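Local structure of dTDP-4-dehydrorhamnose 3,5-epimerase (Bacillus anthracis str. Ames, 3RYK) at residues 89-94 against 164-169. The protein probably catalyses the double epimerisation, at C3 and C5 of the sugar ring, of dTDP-4-dehydro-6-deoxyglucose in the biosynthesis of dTDP-L-rhamnose. Residues are numbered along the deposited sequence; the frame is centred on the assembly and turned at random.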
# COMPACT_ATOMS: atom_id res chain seq x y z
N LYS A 89 -4.24 10.31 20.87
CA LYS A 89 -5.33 10.60 21.79
C LYS A 89 -6.48 11.32 21.12
O LYS A 89 -6.26 12.12 20.20
CB LYS A 89 -4.87 11.50 22.96
CG LYS A 89 -3.92 10.92 24.00
CD LYS A 89 -3.57 12.01 25.04
CE LYS A 89 -2.79 11.49 26.26
NZ LYS A 89 -1.50 10.82 25.97
N ASN A 90 -7.70 11.02 21.56
CA ASN A 90 -8.89 11.70 21.02
C ASN A 90 -8.78 13.19 21.34
O ASN A 90 -7.97 13.59 22.18
CB ASN A 90 -10.23 11.09 21.49
CG ASN A 90 -10.79 10.05 20.51
OD1 ASN A 90 -11.05 10.35 19.34
ND2 ASN A 90 -11.09 8.87 21.02
N PRO A 91 -9.56 14.03 20.64
CA PRO A 91 -10.56 13.70 19.59
C PRO A 91 -10.03 13.18 18.25
O PRO A 91 -10.83 13.02 17.32
CB PRO A 91 -11.26 15.04 19.37
CG PRO A 91 -10.26 16.06 19.76
CD PRO A 91 -9.49 15.48 20.89
N LYS A 92 -8.73 12.89 18.13
CA LYS A 92 -8.17 12.40 16.88
C LYS A 92 -7.66 10.95 16.94
O LYS A 92 -6.57 10.65 16.45
CB LYS A 92 -7.06 13.36 16.43
CG LYS A 92 -7.56 14.80 16.32
CD LYS A 92 -6.50 15.78 15.88
CE LYS A 92 -7.05 17.21 15.91
NZ LYS A 92 -6.06 18.25 15.52
N ALA A 93 -8.46 10.06 17.52
CA ALA A 93 -8.08 8.65 17.63
C ALA A 93 -8.10 8.05 16.22
O ALA A 93 -8.93 8.43 15.39
CB ALA A 93 -9.02 7.87 18.55
N GLN A 94 -7.17 7.13 15.97
CA GLN A 94 -7.04 6.47 14.67
C GLN A 94 -7.24 4.96 14.65
O GLN A 94 -6.70 4.24 15.49
CB GLN A 94 -5.62 6.68 14.15
CG GLN A 94 -5.21 8.09 13.74
CD GLN A 94 -3.71 8.19 13.51
OE1 GLN A 94 -2.93 7.72 14.33
NE2 GLN A 94 -3.31 8.85 12.43
N ALA A 164 0.58 15.79 15.10
CA ALA A 164 1.76 15.78 15.97
C ALA A 164 1.39 16.20 17.40
O ALA A 164 2.05 15.82 18.36
CB ALA A 164 2.83 16.70 15.40
N ASP A 165 0.31 16.99 17.51
CA ASP A 165 -0.23 17.49 18.77
C ASP A 165 -0.73 16.36 19.67
O ASP A 165 -0.36 16.29 20.84
CB ASP A 165 -1.40 18.45 18.43
CG ASP A 165 -2.04 19.09 19.66
OD1 ASP A 165 -1.58 18.88 20.80
OD2 ASP A 165 -3.04 19.84 19.47
N HIS A 166 -1.56 15.49 19.11
CA HIS A 166 -2.16 14.35 19.81
C HIS A 166 -1.36 13.06 19.76
O HIS A 166 -1.77 12.05 20.33
CB HIS A 166 -3.54 14.11 19.20
CG HIS A 166 -4.46 15.29 19.32
ND1 HIS A 166 -4.39 16.37 18.46
CD2 HIS A 166 -5.45 15.57 20.20
CE1 HIS A 166 -5.30 17.26 18.81
NE2 HIS A 166 -5.96 16.80 19.86
N ASP A 167 -0.21 13.10 19.10
CA ASP A 167 0.64 11.93 18.98
C ASP A 167 1.19 11.58 20.37
O ASP A 167 1.82 12.42 21.02
CB ASP A 167 1.74 12.25 17.96
CG ASP A 167 2.60 11.06 17.63
OD1 ASP A 167 2.41 9.99 18.22
OD2 ASP A 167 3.49 11.22 16.77
N SER A 168 0.92 10.36 20.84
CA SER A 168 1.37 9.90 22.15
C SER A 168 1.84 8.43 22.07
O SER A 168 2.23 7.96 21.00
CB SER A 168 0.25 10.09 23.19
OG SER A 168 0.67 9.78 24.51
N GLY A 169 1.85 7.72 23.19
CA GLY A 169 2.28 6.34 23.19
C GLY A 169 2.56 5.72 24.55
O GLY A 169 2.28 6.31 25.60
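His166 lays its imidazole against the turn 89-94 at the surface of the jelly-roll-like fold, where the loop leaving strand 82-88 meets the short, weakly bonded strand 167-169, outermost in its sheet within the chain. The packing is tightest over one ring face. Lys92 CG stands 4.2 Å from the ring centroid, only 9° off the normal, a CH-pi contact, and the extended chain then runs on across the ring until its CE lies 3.4 Å from His166 CE1. Other atoms of the turn reach the ring from its margin: Asn90 O sits at the edge near His166 CD2, and Pro91, which follows a cis peptide bond, brings CD obliquely to 3.9 Å from His166 NE2. A hydrogen bond between His166 ND1 and Ser163 OG helps fix the ring's rotation. The backbones join through a hydrogen bond from Lys89 N to His166 O (3.1 Å, 153° at the hydrogen), continuing the pairing of Ser168 with Phe87 on strand 82-88. Asn90 OD1 closes the turn as an Asx motif, accepting from Ala93 N from above its amide plane. Asp167, whose CB is directed away from the turn, touches the bound pyrophosphate. The looser side is the exposed Lys89 chain, which reaches along the surface to Ser168; its last torsion bends (chi4 58°), bringing Lys89 NZ to 2.8 Å from Ser168 OG.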